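PDB 2QMI: Pbp related beta-lactamase from Pyrococcus abyssi, which acts as a self-compartmentalizing peptidase of the penicillin-binding protein and serine beta-lactamase fold family, assembled as an octamer. Local coordinates for the interface of chains A and B and the interface of chains A and C. Sequence-based numbering; all coordinates share one arbitrary frame. Chains: chain A/B/C, Pbp related beta-lactamase.

Contact 1: the interface of chains A and B. Residues chain A 124, 225-228; chain B 43-44, 46.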
# COMPACT_ATOMS: atom_id res chain seq x y z
N MET A 124 16.50 15.85 -19.36
CA MET A 124 17.31 16.77 -18.57
C MET A 124 16.63 17.22 -17.29
O MET A 124 17.27 17.83 -16.43
CB MET A 124 17.69 17.98 -19.43
CG MET A 124 19.16 18.37 -19.36
SD MET A 124 20.33 17.03 -19.73
CE MET A 124 19.74 16.50 -21.30
N GLN A 225 14.93 23.57 -11.45
CA GLN A 225 15.66 22.93 -12.54
C GLN A 225 16.51 23.98 -13.24
O GLN A 225 16.01 25.03 -13.65
CB GLN A 225 14.68 22.32 -13.55
CG GLN A 225 13.92 21.10 -13.03
CD GLN A 225 14.76 19.84 -13.07
OE1 GLN A 225 15.98 19.89 -13.18
NE2 GLN A 225 14.09 18.70 -12.96
N PRO A 226 17.82 23.70 -13.38
CA PRO A 226 18.74 24.64 -14.05
C PRO A 226 18.51 24.65 -15.56
O PRO A 226 17.94 23.71 -16.12
CB PRO A 226 20.12 24.08 -13.68
CG PRO A 226 19.86 23.27 -12.42
CD PRO A 226 18.56 22.61 -12.73
N PHE A 227 18.97 25.71 -16.22
CA PHE A 227 18.82 25.82 -17.66
C PHE A 227 19.42 24.58 -18.33
O PHE A 227 20.41 24.03 -17.84
CB PHE A 227 19.56 27.07 -18.17
CG PHE A 227 19.32 27.36 -19.62
CD1 PHE A 227 18.17 28.02 -20.03
CD2 PHE A 227 20.21 26.91 -20.59
CE1 PHE A 227 17.90 28.24 -21.38
CE2 PHE A 227 19.95 27.11 -21.94
CZ PHE A 227 18.80 27.78 -22.34
N PRO A 228 18.82 24.11 -19.44
CA PRO A 228 19.37 22.93 -20.11
C PRO A 228 20.41 23.31 -21.17
O PRO A 228 20.16 23.21 -22.38
CB PRO A 228 18.13 22.30 -20.73
CG PRO A 228 17.37 23.50 -21.17
CD PRO A 228 17.49 24.44 -19.98
N VAL B 43 25.52 15.84 -15.72
CA VAL B 43 24.15 16.22 -16.05
C VAL B 43 23.56 17.35 -15.20
O VAL B 43 22.94 18.25 -15.74
CB VAL B 43 23.20 14.99 -16.00
CG1 VAL B 43 21.77 15.40 -16.37
CG2 VAL B 43 23.70 13.91 -16.94
N GLU B 44 23.76 17.30 -13.88
CA GLU B 44 23.21 18.34 -13.01
C GLU B 44 23.76 19.72 -13.35
O GLU B 44 23.02 20.71 -13.31
CB GLU B 44 23.50 18.04 -11.53
CG GLU B 44 22.80 16.80 -10.94
CD GLU B 44 23.31 15.50 -11.53
OE1 GLU B 44 24.54 15.35 -11.69
OE2 GLU B 44 22.48 14.62 -11.84
N ARG B 46 25.15 20.46 -16.28
CA ARG B 46 25.04 20.66 -17.72
C ARG B 46 26.42 20.78 -18.36
O ARG B 46 26.62 21.58 -19.28
CB ARG B 46 24.24 21.93 -18.03
CG ARG B 46 22.93 22.07 -17.27
CD ARG B 46 21.88 21.09 -17.74
NE ARG B 46 20.58 21.38 -17.14
CZ ARG B 46 19.91 20.53 -16.36
NH1 ARG B 46 20.42 19.34 -16.06
NH2 ARG B 46 18.71 20.87 -15.89
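B:Arg46 has a left-handed backbone conformation, and it meets a chain A segment, A:Pro226 to A:Phe227, that runs extended just after strand 222-225 and presents two successive carbonyls to it. The arginine chain bends at chi2 (-71°), which brings the guanidinium edge-on to that segment. NE of B:Arg46 donates to the carbonyl O of A:Phe227 at 2.7 Å. Alongside it, NH2 of B:Arg46 donates to O of A:Pro226 at 3.0 Å. Both oxygens lie close to the guanidinium plane, yet each donor stands roughly 40° above its carbonyl plane, so neither bond follows a lone pair. One face of the guanidinium is covered toward its rim by the side chain of A:Met124, with CG of A:Met124 3.8 Å from CZ of B:Arg46; the methionine and arginine side chains run antiparallel, alongside one another. Within chain B, NH1 of B:Arg46 donates to O of B:Val43 at 2.8 Å, a bent bond that ties the group to its own loop and limits its rotation. SD of A:Met124 lies 4.0 Å from CG1 of B:Val43. An arginine that reads main-chain oxygens thus links a loop of one subunit to the backbone of the other, a polar clasp that probably helps hold neighbouring subunits together in the octamer.

Contact 2: the interface of chains A and C. Residues chain A 400, 402, 404, 417-418; chain C 384, 387, 389, 402, 404.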
# COMPACT_ATOMS: atom_id res chain seq x y z
N THR A 400 -16.60 8.31 -17.65
CA THR A 400 -16.31 9.69 -18.09
C THR A 400 -16.65 10.05 -19.54
O THR A 400 -16.48 9.23 -20.45
CB THR A 400 -14.83 10.02 -17.86
OG1 THR A 400 -14.56 10.09 -16.46
CG2 THR A 400 -14.46 11.37 -18.50
N PRO A 402 -16.24 13.23 -22.64
CA PRO A 402 -15.52 14.43 -23.09
C PRO A 402 -16.49 15.40 -23.76
O PRO A 402 -17.18 15.02 -24.71
CB PRO A 402 -14.51 13.86 -24.08
CG PRO A 402 -15.31 12.78 -24.75
CD PRO A 402 -16.02 12.11 -23.57
N PHE A 404 -17.12 19.14 -25.72
CA PHE A 404 -16.52 20.23 -26.47
C PHE A 404 -17.44 21.44 -26.52
O PHE A 404 -18.53 21.37 -27.07
CB PHE A 404 -16.23 19.78 -27.91
CG PHE A 404 -15.04 18.87 -28.04
CD1 PHE A 404 -14.62 18.07 -26.98
CD2 PHE A 404 -14.37 18.77 -29.25
CE1 PHE A 404 -13.55 17.19 -27.12
CE2 PHE A 404 -13.29 17.90 -29.41
CZ PHE A 404 -12.88 17.11 -28.34
N THR A 417 -20.68 16.02 -27.33
CA THR A 417 -19.73 14.93 -27.27
C THR A 417 -20.05 14.01 -28.43
O THR A 417 -20.78 14.39 -29.34
CB THR A 417 -19.87 14.16 -25.97
OG1 THR A 417 -18.83 13.17 -25.90
CG2 THR A 417 -21.23 13.48 -25.88
N LEU A 418 -19.52 12.79 -28.40
CA LEU A 418 -19.76 11.84 -29.48
C LEU A 418 -20.76 10.76 -29.09
O LEU A 418 -20.63 10.13 -28.03
CB LEU A 418 -18.44 11.21 -29.93
CG LEU A 418 -18.30 11.06 -31.45
CD1 LEU A 418 -19.37 10.11 -31.98
CD2 LEU A 418 -18.41 12.44 -32.13
N ASP C 384 -12.25 4.48 -26.69
CA ASP C 384 -13.27 4.33 -25.65
C ASP C 384 -14.62 4.77 -26.20
O ASP C 384 -15.00 5.94 -26.08
CB ASP C 384 -12.90 5.16 -24.42
CG ASP C 384 -13.97 5.11 -23.34
OD1 ASP C 384 -14.28 3.99 -22.88
OD2 ASP C 384 -14.49 6.18 -22.95
N VAL C 387 -14.84 7.99 -28.88
CA VAL C 387 -13.70 8.87 -28.71
C VAL C 387 -12.33 8.20 -28.65
O VAL C 387 -12.13 7.23 -27.90
CB VAL C 387 -13.87 9.74 -27.44
CG1 VAL C 387 -12.66 10.65 -27.26
CG2 VAL C 387 -15.15 10.56 -27.55
N TYR C 389 -8.52 8.49 -27.61
CA TYR C 389 -7.65 9.25 -26.71
C TYR C 389 -6.17 9.08 -27.07
O TYR C 389 -5.71 7.95 -27.31
CB TYR C 389 -7.88 8.84 -25.25
CG TYR C 389 -9.28 9.13 -24.74
CD1 TYR C 389 -10.33 8.25 -25.00
CD2 TYR C 389 -9.55 10.29 -23.99
CE1 TYR C 389 -11.62 8.51 -24.54
CE2 TYR C 389 -10.84 10.56 -23.53
CZ TYR C 389 -11.87 9.66 -23.81
OH TYR C 389 -13.17 9.91 -23.38
N PRO C 402 -8.49 14.25 -26.21
CA PRO C 402 -9.67 13.54 -26.73
C PRO C 402 -9.76 13.84 -28.23
O PRO C 402 -9.57 14.98 -28.65
CB PRO C 402 -10.81 14.16 -25.93
CG PRO C 402 -10.37 15.59 -25.80
CD PRO C 402 -8.89 15.46 -25.47
N PHE C 404 -12.21 13.41 -31.60
CA PHE C 404 -13.51 13.10 -32.17
C PHE C 404 -13.37 12.85 -33.66
O PHE C 404 -13.09 13.77 -34.41
CB PHE C 404 -14.47 14.27 -31.97
CG PHE C 404 -14.94 14.46 -30.55
CD1 PHE C 404 -14.42 13.70 -29.51
CD2 PHE C 404 -15.91 15.42 -30.26
CE1 PHE C 404 -14.86 13.89 -28.21
CE2 PHE C 404 -16.36 15.61 -28.96
CZ PHE C 404 -15.84 14.85 -27.93
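Strand 400-405 of the Pab87 octamerisation domain meets its copy in chain C here, as part of a two-fold symmetric interface, and the patch is built around a pair of phenylalanines. The rings of A:Phe404 and C:Phe404 reach toward each other tip to tip and stack almost parallel, with planes 10° apart and centroids 3.8 Å apart. Each lays an atom over the centre of the other: CE2 of C:Phe404 sits above the A ring, and CZ of A:Phe404 above the C ring. In both residues CG lies anti to the carbonyl carbon (chi1 -75° in A:Phe404), which sends the rings out from their strands to overlap. Prolines flank the stack. CG of A:Pro402 packs 3.7 Å from CE1 of C:Phe404. The same carbon lies 3.6 Å from CG2 of C:Val387. In turn, CG of C:Pro402 touches CE1 of A:Phe404 at 3.8 Å. The carbonyl O of A:Pro402 lies in plane at the edge of the C:Phe404 ring. That same oxygen is engaged within chain A, where the hydroxyl OG1 of A:Thr417, anti to its backbone N (chi1 -174°), donates to O of A:Pro402 at 2.8 Å. Beside the proline, the phenol oxygen OH of C:Tyr389 rests against CD of A:Pro402 at 3.6 Å.

Contact 3: the interface of chains A and B. Residues chain A 131, 133, 138, 142; chain B 11, 15.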
# COMPACT_ATOMS: atom_id res chain seq x y z
N LEU A 131 17.94 11.99 -24.75
CA LEU A 131 18.60 12.35 -26.02
C LEU A 131 19.71 13.34 -25.65
O LEU A 131 19.57 14.55 -25.84
CB LEU A 131 17.61 13.01 -26.99
CG LEU A 131 18.16 13.30 -28.40
CD1 LEU A 131 18.64 12.00 -29.05
CD2 LEU A 131 17.09 13.97 -29.27
N VAL A 133 22.11 15.28 -26.48
CA VAL A 133 22.76 16.04 -27.54
C VAL A 133 23.27 17.36 -26.97
O VAL A 133 22.62 18.40 -27.10
CB VAL A 133 21.80 16.32 -28.72
CG1 VAL A 133 21.56 15.06 -29.51
CG2 VAL A 133 20.48 16.89 -28.20
N GLU A 138 25.98 17.18 -32.54
CA GLU A 138 25.41 15.88 -32.18
C GLU A 138 23.96 15.79 -32.66
O GLU A 138 23.49 14.71 -33.02
CB GLU A 138 25.47 15.66 -30.67
CG GLU A 138 26.90 15.60 -30.14
CD GLU A 138 26.98 15.82 -28.64
OE1 GLU A 138 28.01 16.37 -28.17
OE2 GLU A 138 26.03 15.44 -27.92
N PHE A 142 22.50 13.04 -35.33
CA PHE A 142 21.26 12.33 -35.02
C PHE A 142 20.22 12.44 -36.15
O PHE A 142 19.61 11.45 -36.55
CB PHE A 142 20.68 12.88 -33.72
CG PHE A 142 19.40 12.23 -33.29
CD1 PHE A 142 19.36 10.89 -32.94
CD2 PHE A 142 18.22 12.97 -33.22
CE1 PHE A 142 18.17 10.28 -32.52
CE2 PHE A 142 17.02 12.38 -32.80
CZ PHE A 142 17.00 11.04 -32.45
N VAL B 11 25.13 8.32 -30.85
CA VAL B 11 24.02 9.10 -30.30
C VAL B 11 22.79 8.22 -30.10
O VAL B 11 22.09 8.34 -29.09
CB VAL B 11 23.63 10.27 -31.23
CG1 VAL B 11 22.43 11.00 -30.63
CG2 VAL B 11 24.79 11.23 -31.39
N ALA B 15 21.03 7.27 -26.39
CA ALA B 15 19.62 7.58 -26.16
C ALA B 15 18.89 6.29 -25.74
O ALA B 15 18.20 6.26 -24.72
CB ALA B 15 18.98 8.15 -27.42
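A:Phe142 offers the flat group of this patch: CD1 of A:Leu131, from its own chain, lies 3.8 Å above one ring face and over its centre, while B:Val11 meets the ring at its CD1 corner, next to CB. The valine branch CG1 of B:Val11 touches CD1 of A:Phe142 at 3.8 Å and also comes within 4.0 Å of CB of A:Phe142. The valine stands nearly perpendicular to the phenylalanine side chain. With CG anti to its backbone N (chi1 180°), A:Phe142 carries its ring out beneath CD1 of A:Leu131. That leucine methyl also approaches chain B, where CD1 of A:Leu131 comes to 4.2 Å from CB of B:Ala15, one helical turn on from B:Val11. The other valine branch, CG2 of B:Val11, lies 4.1 Å from the carbonyl O of A:Glu138, and A:Val133 borders the same valine through CG1. The contact is a small apolar one, carried mainly by B:Val11, and no N or O of one subunit comes close enough to bond to the other. In the fold, helix 3-17 of chain B, close to the N-terminus, lies against helix 136-142 of chain A and the loop leading into it, within the beta-lactamase-like part of each subunit.

Contact 1 and contact 3 belong to the same interface of chains A and B, with C-alpha centres about 16 Å apart. The two share no residue; A:Met124 ends helix 116-124, a few residues before the loop and helix of contact 3, whereas the rest of contact 1 on chain A is the segment after strand 222-225. The C-alpha centre of contact 2 is about 37 Å from those of contact 1 and contact 3, in the octamerisation domain. Chain A therefore binds two partners through separate regions, one interface two-fold symmetric, the other departing from exact two-fold symmetry. Two such different interfaces would allow identical subunits to build the octamer.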